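Local coordinates for protein ADP-ribosylglycohydrolase (Thermus thermophilus, PDB 2YZV) that belongs to the ADP-ribosylglycohydrolase family, an all-helical fold that in this structure carries bound magnesium ions, at residues A201-P214 / Y220-R234. Numbering follows the deposited sequence.
Sequences ALRRVVEGGFWEAP and YAPGTLAAALWAFAR
The indole of Trp230 carries two loop residues, Ala213 and Pro214, on one face: Ala213 CA lies 3.5 Å from the centroid of the Trp230 five-membered ring, a CH-pi contact, and Pro214 CD makes another over the six-membered ring. Alanine is small enough to let its CA come down on the indole, and the ring CD of proline offers C-H groups to the same face. The setting is a pair of nearly parallel helices in an all-helical fold, 201-209 and 221-234, whose axes come within 9.3 Å, with an angle of 11° between them. A Schellman motif ends the first helix at Gly208, whose positive phi suits glycine, and the chain then passes through a type I turn and back across the second helix. Where the helices face each other, small and branched residues mesh: Val205 CG2 reaches Ala226 CB at 3.8 Å, while Leu202 CD1 meets Leu225 CD2. Helix 162-179 packs against Leu202, Pro222, Leu225 and Leu229. Phe210 CB sits 3.7 Å from Leu229 CB; its side chain also touches Leu188 of helix 184-189 and sets its CE1 over the centre of one face of the Trp211 indole. Tyr220, the N-cap residue of the second helix, turns its ring edge to Ala201 CB, while its hydroxyl is hydrogen-bonded to Glu163. At the far end, the long arm of Arg234 crosses Trp211 at about a right angle, with ring and guanidinium planes 35° apart. Its NH2 donates to Trp211 O (2.9 Å, 159° at the hydrogen), on a lone pair in the carbonyl plane. One water donates a second bond to that oxygen and accepts from both Arg234 NE and Trp230 NE1, the latter at 3.2 Å.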
ATOM      1  N   ALA A 201     -17.864  -4.988  -7.822  1.00 13.94           N
ATOM      2  CA  ALA A 201     -17.097  -3.749  -7.924  1.00 15.49           C
ATOM      3  C   ALA A 201     -15.648  -4.033  -8.294  1.00 15.29           C
ATOM      4  O   ALA A 201     -15.056  -3.334  -9.121  1.00 15.60           O
ATOM      5  CB  ALA A 201     -17.158  -2.982  -6.607  1.00 17.59           C
ATOM      6  N   LEU A 202     -15.078  -5.066  -7.684  1.00 15.37           N
ATOM      7  CA  LEU A 202     -13.696  -5.421  -7.963  1.00 15.34           C
ATOM      8  C   LEU A 202     -13.608  -6.059  -9.344  1.00 15.21           C
ATOM      9  O   LEU A 202     -12.626  -5.880 -10.060  1.00 14.70           O
ATOM     10  CB  LEU A 202     -13.169  -6.381  -6.893  1.00 15.32           C
ATOM     11  CG  LEU A 202     -11.672  -6.682  -6.952  1.00 14.93           C
ATOM     12  CD1 LEU A 202     -10.878  -5.389  -6.900  1.00 16.84           C
ATOM     13  CD2 LEU A 202     -11.295  -7.588  -5.798  1.00 16.03           C
ATOM     14  N   ARG A 203     -14.649  -6.796  -9.719  1.00 15.89           N
ATOM     15  CA  ARG A 203     -14.698  -7.436 -11.025  1.00 15.92           C
ATOM     16  C   ARG A 203     -14.623  -6.343 -12.095  1.00 15.27           C
ATOM     17  O   ARG A 203     -13.926  -6.488 -13.103  1.00 14.95           O
ATOM     18  CB  ARG A 203     -16.001  -8.227 -11.167  1.00 18.58           C
ATOM     19  CG  ARG A 203     -16.116  -9.041 -12.441  1.00 25.36           C
ATOM     20  CD  ARG A 203     -17.526  -9.599 -12.594  1.00 30.53           C
ATOM     21  NE  ARG A 203     -17.917 -10.454 -11.473  1.00 34.66           N
ATOM     22  CZ  ARG A 203     -17.564 -11.730 -11.341  1.00 37.11           C
ATOM     23  NH1 ARG A 203     -16.811 -12.313 -12.265  1.00 39.22           N
ATOM     24  NH2 ARG A 203     -17.963 -12.424 -10.284  1.00 36.79           N
ATOM     25  N   ARG A 204     -15.341  -5.245 -11.880  1.00 14.65           N
ATOM     26  CA  ARG A 204     -15.311  -4.157 -12.848  1.00 14.43           C
ATOM     27  C   ARG A 204     -13.920  -3.548 -12.963  1.00 15.18           C
ATOM     28  O   ARG A 204     -13.525  -3.097 -14.037  1.00 14.81           O
ATOM     29  CB  ARG A 204     -16.335  -3.069 -12.494  1.00 16.72           C
ATOM     30  CG  ARG A 204     -17.626  -3.183 -13.306  1.00 18.81           C
ATOM     31  CD  ARG A 204     -18.587  -2.033 -13.035  1.00 19.33           C
ATOM     32  NE  ARG A 204     -19.250  -2.141 -11.738  1.00 19.34           N
ATOM     33  CZ  ARG A 204     -20.198  -3.026 -11.447  1.00 18.33           C
ATOM     34  NH1 ARG A 204     -20.610  -3.897 -12.358  1.00 19.36           N
ATOM     35  NH2 ARG A 204     -20.737  -3.035 -10.235  1.00 20.27           N
ATOM     36  N   VAL A 205     -13.173  -3.539 -11.860  1.00 12.98           N
ATOM     37  CA  VAL A 205     -11.826  -2.986 -11.889  1.00 11.97           C
ATOM     38  C   VAL A 205     -10.911  -3.893 -12.704  1.00 13.27           C
ATOM     39  O   VAL A 205     -10.242  -3.447 -13.637  1.00 13.51           O
ATOM     40  CB  VAL A 205     -11.244  -2.833 -10.462  1.00 10.97           C
ATOM     41  CG1 VAL A 205      -9.763  -2.457 -10.533  1.00 11.75           C
ATOM     42  CG2 VAL A 205     -12.019  -1.760  -9.703  1.00 12.65           C
ATOM     43  N   VAL A 206     -10.901  -5.174 -12.352  1.00 13.97           N
ATOM     44  CA  VAL A 206     -10.063  -6.151 -13.033  1.00 17.00           C
ATOM     45  C   VAL A 206     -10.345  -6.230 -14.531  1.00 17.45           C
ATOM     46  O   VAL A 206      -9.440  -6.486 -15.328  1.00 18.64           O
ATOM     47  CB  VAL A 206     -10.243  -7.553 -12.401  1.00 18.75           C
ATOM     48  CG1 VAL A 206      -9.460  -8.597 -13.186  1.00 22.77           C
ATOM     49  CG2 VAL A 206      -9.769  -7.521 -10.955  1.00 19.64           C
ATOM     50  N   GLU A 207     -11.594  -5.996 -14.918  1.00 16.62           N
ATOM     51  CA  GLU A 207     -11.968  -6.057 -16.324  1.00 18.17           C
ATOM     52  C   GLU A 207     -11.725  -4.776 -17.120  1.00 18.32           C
ATOM     53  O   GLU A 207     -12.201  -4.646 -18.252  1.00 20.38           O
ATOM     54  CB  GLU A 207     -13.428  -6.494 -16.448  1.00 19.61           C
ATOM     55  CG  GLU A 207     -13.639  -7.938 -16.010  1.00 24.16           C
ATOM     56  CD  GLU A 207     -15.074  -8.395 -16.147  1.00 28.06           C
ATOM     57  OE1 GLU A 207     -15.330  -9.602 -15.945  1.00 31.04           O
ATOM     58  OE2 GLU A 207     -15.946  -7.553 -16.451  1.00 30.88           O
ATOM     59  N   GLY A 208     -10.989  -3.833 -16.536  1.00 16.03           N
ATOM     60  CA  GLY A 208     -10.681  -2.604 -17.249  1.00 14.23           C
ATOM     61  C   GLY A 208     -11.230  -1.295 -16.713  1.00 14.95           C
ATOM     62  O   GLY A 208     -11.090  -0.254 -17.357  1.00 14.60           O
ATOM     63  N   GLY A 209     -11.853  -1.328 -15.542  1.00 12.79           N
ATOM     64  CA  GLY A 209     -12.393  -0.103 -14.985  1.00 14.52           C
ATOM     65  C   GLY A 209     -11.322   0.942 -14.718  1.00 12.65           C
ATOM     66  O   GLY A 209     -11.583   2.144 -14.772  1.00 15.82           O
ATOM     67  N   PHE A 210     -10.104   0.486 -14.453  1.00 11.42           N
ATOM     68  CA  PHE A 210      -8.994   1.382 -14.146  1.00 10.51           C
ATOM     69  C   PHE A 210      -8.436   2.194 -15.318  1.00  9.64           C
ATOM     70  O   PHE A 210      -7.641   3.111 -15.110  1.00 11.09           O
ATOM     71  CB  PHE A 210      -7.859   0.580 -13.495  1.00  9.97           C
ATOM     72  CG  PHE A 210      -7.273  -0.475 -14.391  1.00  9.58           C
ATOM     73  CD1 PHE A 210      -6.306  -0.144 -15.339  1.00 10.75           C
ATOM     74  CD2 PHE A 210      -7.705  -1.797 -14.306  1.00  9.90           C
ATOM     75  CE1 PHE A 210      -5.776  -1.115 -16.193  1.00  9.77           C
ATOM     76  CE2 PHE A 210      -7.183  -2.782 -15.156  1.00  9.50           C
ATOM     77  CZ  PHE A 210      -6.213  -2.436 -16.103  1.00 10.11           C
ATOM     78  N   TRP A 211      -8.838   1.874 -16.546  1.00 11.09           N
ATOM     79  CA  TRP A 211      -8.324   2.618 -17.696  1.00 10.74           C
ATOM     80  C   TRP A 211      -8.862   4.051 -17.720  1.00 13.08           C
ATOM     81  O   TRP A 211      -8.288   4.931 -18.372  1.00 12.89           O
ATOM     82  CB  TRP A 211      -8.684   1.907 -19.010  1.00 11.28           C
ATOM     83  CG  TRP A 211      -8.058   0.537 -19.189  1.00 12.14           C
ATOM     84  CD1 TRP A 211      -8.721  -0.650 -19.334  1.00 12.07           C
ATOM     85  CD2 TRP A 211      -6.660   0.230 -19.308  1.00 12.43           C
ATOM     86  NE1 TRP A 211      -7.826  -1.673 -19.542  1.00 13.02           N
ATOM     87  CE2 TRP A 211      -6.555  -1.163 -19.532  1.00 12.49           C
ATOM     88  CE3 TRP A 211      -5.485   0.995 -19.254  1.00 12.57           C
ATOM     89  CZ2 TRP A 211      -5.322  -1.808 -19.701  1.00 11.91           C
ATOM     90  CZ3 TRP A 211      -4.254   0.350 -19.423  1.00 13.38           C
ATOM     91  CH2 TRP A 211      -4.187  -1.038 -19.644  1.00 12.87           C
ATOM     92  N   GLU A 212      -9.962   4.287 -17.012  1.00 11.71           N
ATOM     93  CA  GLU A 212     -10.543   5.623 -16.968  1.00 13.07           C
ATOM     94  C   GLU A 212     -10.050   6.369 -15.738  1.00 14.31           C
ATOM     95  O   GLU A 212      -9.926   5.789 -14.662  1.00 15.20           O
ATOM     96  CB  GLU A 212     -12.068   5.547 -16.930  1.00 13.52           C
ATOM     97  CG  GLU A 212     -12.727   6.908 -17.004  1.00 16.01           C
ATOM     98  CD  GLU A 212     -12.374   7.643 -18.282  1.00 18.01           C
ATOM     99  OE1 GLU A 212     -12.826   7.201 -19.360  1.00 19.62           O
ATOM    100  OE2 GLU A 212     -11.637   8.651 -18.209  1.00 18.96           O
ATOM    101  N   ALA A 213      -9.770   7.658 -15.901  1.00 14.38           N
ATOM    102  CA  ALA A 213      -9.293   8.475 -14.789  1.00 13.68           C
ATOM    103  C   ALA A 213     -10.395   8.646 -13.751  1.00 14.72           C
ATOM    104  O   ALA A 213     -11.546   8.923 -14.093  1.00 15.63           O
ATOM    105  CB  ALA A 213      -8.845   9.844 -15.298  1.00 14.93           C
ATOM    106  N   PRO A 214     -10.062   8.465 -12.463  1.00 13.98           N
ATOM    107  CA  PRO A 214     -11.046   8.613 -11.388  1.00 14.65           C
ATOM    108  C   PRO A 214     -11.436  10.082 -11.231  1.00 15.24           C
ATOM    109  O   PRO A 214     -10.674  10.973 -11.607  1.00 16.60           O
ATOM    110  CB  PRO A 214     -10.298   8.105 -10.155  1.00 16.15           C
ATOM    111  CG  PRO A 214      -9.279   7.168 -10.722  1.00 15.18           C
ATOM    112  CD  PRO A 214      -8.802   7.912 -11.939  1.00 13.18           C
ATOM    113  N   TYR A 220     -12.694   3.742  -0.763  1.00 11.47           N
ATOM    114  CA  TYR A 220     -13.243   2.398  -0.947  1.00 11.70           C
ATOM    115  C   TYR A 220     -12.143   1.542  -1.585  1.00 10.81           C
ATOM    116  O   TYR A 220     -11.597   1.917  -2.613  1.00 11.84           O
ATOM    117  CB  TYR A 220     -14.471   2.507  -1.860  1.00 11.44           C
ATOM    118  CG  TYR A 220     -15.208   1.228  -2.172  1.00 11.77           C
ATOM    119  CD1 TYR A 220     -15.656   0.384  -1.155  1.00 12.21           C
ATOM    120  CD2 TYR A 220     -15.522   0.897  -3.489  1.00 12.55           C
ATOM    121  CE1 TYR A 220     -16.404  -0.756  -1.442  1.00 12.48           C
ATOM    122  CE2 TYR A 220     -16.269  -0.238  -3.789  1.00 12.62           C
ATOM    123  CZ  TYR A 220     -16.707  -1.060  -2.760  1.00 13.37           C
ATOM    124  OH  TYR A 220     -17.446  -2.179  -3.056  1.00 14.86           O
ATOM    125  N   ALA A 221     -11.826   0.397  -0.977  1.00 10.75           N
ATOM    126  CA  ALA A 221     -10.750  -0.468  -1.475  1.00 10.37           C
ATOM    127  C   ALA A 221     -10.692  -0.701  -2.986  1.00 10.33           C
ATOM    128  O   ALA A 221      -9.649  -0.488  -3.601  1.00  8.46           O
ATOM    129  CB  ALA A 221     -10.766  -1.814  -0.738  1.00 12.22           C
ATOM    130  N   PRO A 222     -11.792  -1.159  -3.602  1.00  9.51           N
ATOM    131  CA  PRO A 222     -11.732  -1.379  -5.052  1.00  9.75           C
ATOM    132  C   PRO A 222     -11.393  -0.095  -5.809  1.00 10.73           C
ATOM    133  O   PRO A 222     -10.637  -0.120  -6.784  1.00 10.23           O
ATOM    134  CB  PRO A 222     -13.133  -1.887  -5.383  1.00 10.97           C
ATOM    135  CG  PRO A 222     -13.538  -2.599  -4.123  1.00 10.93           C
ATOM    136  CD  PRO A 222     -13.068  -1.647  -3.047  1.00 10.66           C
ATOM    137  N   GLY A 223     -11.957   1.022  -5.356  1.00 10.21           N
ATOM    138  CA  GLY A 223     -11.705   2.298  -6.007  1.00 10.62           C
ATOM    139  C   GLY A 223     -10.280   2.782  -5.818  1.00  9.54           C
ATOM    140  O   GLY A 223      -9.699   3.401  -6.716  1.00 10.79           O
ATOM    141  N   THR A 224      -9.708   2.509  -4.650  1.00  8.62           N
ATOM    142  CA  THR A 224      -8.338   2.923  -4.374  1.00  7.94           C
ATOM    143  C   THR A 224      -7.402   2.131  -5.276  1.00  8.29           C
ATOM    144  O   THR A 224      -6.472   2.682  -5.869  1.00  7.47           O
ATOM    145  CB  THR A 224      -7.966   2.659  -2.908  1.00  8.58           C
ATOM    146  OG1 THR A 224      -8.895   3.347  -2.059  1.00  9.98           O
ATOM    147  CG2 THR A 224      -6.553   3.147  -2.616  1.00  9.61           C
ATOM    148  N   LEU A 225      -7.655   0.831  -5.374  1.00  9.18           N
ATOM    149  CA  LEU A 225      -6.845  -0.024  -6.226  1.00  8.87           C
ATOM    150  C   LEU A 225      -6.944   0.460  -7.671  1.00  9.26           C
ATOM    151  O   LEU A 225      -5.933   0.582  -8.365  1.00  8.35           O
ATOM    152  CB  LEU A 225      -7.327  -1.477  -6.126  1.00  9.02           C
ATOM    153  CG  LEU A 225      -6.570  -2.497  -6.981  1.00  9.88           C
ATOM    154  CD1 LEU A 225      -5.095  -2.508  -6.603  1.00 11.09           C
ATOM    155  CD2 LEU A 225      -7.186  -3.876  -6.772  1.00 10.88           C
ATOM    156  N   ALA A 226      -8.161   0.757  -8.115  1.00  8.86           N
ATOM    157  CA  ALA A 226      -8.376   1.219  -9.487  1.00  9.66           C
ATOM    158  C   ALA A 226      -7.655   2.532  -9.782  1.00  9.42           C
ATOM    159  O   ALA A 226      -7.145   2.732 -10.885  1.00 10.18           O
ATOM    160  CB  ALA A 226      -9.872   1.373  -9.755  1.00 10.04           C
ATOM    161  N   ALA A 227      -7.618   3.430  -8.799  1.00  7.92           N
ATOM    162  CA  ALA A 227      -6.954   4.717  -8.980  1.00  8.36           C
ATOM    163  C   ALA A 227      -5.447   4.527  -9.101  1.00  8.66           C
ATOM    164  O   ALA A 227      -4.784   5.195  -9.900  1.00  7.81           O
ATOM    165  CB  ALA A 227      -7.274   5.646  -7.806  1.00  8.09           C
ATOM    166  N   ALA A 228      -4.904   3.615  -8.302  1.00  7.94           N
ATOM    167  CA  ALA A 228      -3.474   3.344  -8.337  1.00  9.04           C
ATOM    168  C   ALA A 228      -3.113   2.693  -9.668  1.00  8.78           C
ATOM    169  O   ALA A 228      -2.094   3.024 -10.273  1.00  9.12           O
ATOM    170  CB  ALA A 228      -3.083   2.429  -7.177  1.00  9.63           C
ATOM    171  N   LEU A 229      -3.957   1.774 -10.129  1.00  9.42           N
ATOM    172  CA  LEU A 229      -3.707   1.097 -11.396  1.00  9.34           C
ATOM    173  C   LEU A 229      -3.779   2.083 -12.563  1.00  9.09           C
ATOM    174  O   LEU A 229      -3.019   1.975 -13.520  1.00  9.01           O
ATOM    175  CB  LEU A 229      -4.706  -0.045 -11.600  1.00  9.10           C
ATOM    176  CG  LEU A 229      -4.455  -1.285 -10.739  1.00  9.76           C
ATOM    177  CD1 LEU A 229      -5.598  -2.275 -10.911  1.00  9.52           C
ATOM    178  CD2 LEU A 229      -3.128  -1.930 -11.140  1.00 12.38           C
ATOM    179  N   TRP A 230      -4.696   3.042 -12.483  1.00 10.13           N
ATOM    180  CA  TRP A 230      -4.824   4.045 -13.533  1.00  9.54           C
ATOM    181  C   TRP A 230      -3.548   4.885 -13.607  1.00  8.87           C
ATOM    182  O   TRP A 230      -2.999   5.109 -14.683  1.00  8.33           O
ATOM    183  CB  TRP A 230      -6.017   4.957 -13.236  1.00  8.97           C
ATOM    184  CG  TRP A 230      -6.014   6.222 -14.026  1.00 10.35           C
ATOM    185  CD1 TRP A 230      -6.369   6.377 -15.339  1.00 11.88           C
ATOM    186  CD2 TRP A 230      -5.598   7.513 -13.568  1.00 11.99           C
ATOM    187  NE1 TRP A 230      -6.198   7.686 -15.723  1.00 13.26           N
ATOM    188  CE2 TRP A 230      -5.725   8.406 -14.656  1.00 12.01           C
ATOM    189  CE3 TRP A 230      -5.127   8.002 -12.340  1.00 11.75           C
ATOM    190  CZ2 TRP A 230      -5.396   9.765 -14.555  1.00 12.56           C
ATOM    191  CZ3 TRP A 230      -4.801   9.355 -12.239  1.00 12.97           C
ATOM    192  CH2 TRP A 230      -4.938  10.218 -13.343  1.00 13.77           C
ATOM    193  N   ALA A 231      -3.077   5.347 -12.452  1.00  8.90           N
ATOM    194  CA  ALA A 231      -1.873   6.169 -12.397  1.00  9.24           C
ATOM    195  C   ALA A 231      -0.669   5.391 -12.903  1.00  9.50           C
ATOM    196  O   ALA A 231       0.212   5.943 -13.564  1.00 10.30           O
ATOM    197  CB  ALA A 231      -1.631   6.647 -10.963  1.00  8.75           C
ATOM    198  N   PHE A 232      -0.635   4.100 -12.589  1.00  9.77           N
ATOM    199  CA  PHE A 232       0.462   3.246 -13.023  1.00  8.64           C
ATOM    200  C   PHE A 232       0.404   3.069 -14.542  1.00 10.78           C
ATOM    201  O   PHE A 232       1.427   3.126 -15.223  1.00 11.67           O
ATOM    202  CB  PHE A 232       0.373   1.888 -12.309  1.00  9.99           C
ATOM    203  CG  PHE A 232       1.473   0.925 -12.674  1.00  9.24           C
ATOM    204  CD1 PHE A 232       2.811   1.275 -12.513  1.00 11.67           C
ATOM    205  CD2 PHE A 232       1.165  -0.347 -13.146  1.00 10.77           C
ATOM    206  CE1 PHE A 232       3.831   0.365 -12.817  1.00 10.81           C
ATOM    207  CE2 PHE A 232       2.173  -1.263 -13.453  1.00 10.67           C
ATOM    208  CZ  PHE A 232       3.510  -0.906 -13.288  1.00 10.23           C
ATOM    209  N   ALA A 233      -0.799   2.880 -15.067  1.00  9.50           N
ATOM    210  CA  ALA A 233      -0.973   2.694 -16.505  1.00 11.33           C
ATOM    211  C   ALA A 233      -0.604   3.935 -17.316  1.00 12.36           C
ATOM    212  O   ALA A 233       0.027   3.832 -18.372  1.00 14.04           O
ATOM    213  CB  ALA A 233      -2.411   2.293 -16.803  1.00 12.31           C
ATOM    214  N   ARG A 234      -0.986   5.110 -16.824  1.00 12.22           N
ATOM    215  CA  ARG A 234      -0.715   6.344 -17.553  1.00 12.61           C
ATOM    216  C   ARG A 234       0.651   6.974 -17.299  1.00 13.60           C
ATOM    217  O   ARG A 234       1.179   7.673 -18.164  1.00 15.10           O
ATOM    218  CB  ARG A 234      -1.812   7.373 -17.270  1.00 13.01           C
ATOM    219  CG  ARG A 234      -3.221   6.885 -17.581  1.00 12.77           C
ATOM    220  CD  ARG A 234      -3.330   6.308 -18.989  1.00 13.03           C
ATOM    221  NE  ARG A 234      -4.673   5.794 -19.237  1.00 11.18           N
ATOM    222  CZ  ARG A 234      -4.956   4.836 -20.116  1.00 10.70           C
ATOM    223  NH1 ARG A 234      -3.987   4.290 -20.837  1.00 12.56           N
ATOM    224  NH2 ARG A 234      -6.205   4.409 -20.248  1.00 11.59           N
TER
HETATM  225  O   HOH W   1      -7.058   7.591 -18.782  1.00 19.45           O
HETATM  226  O   HOH W   2      -9.322   4.311 -12.267  1.00 16.06           O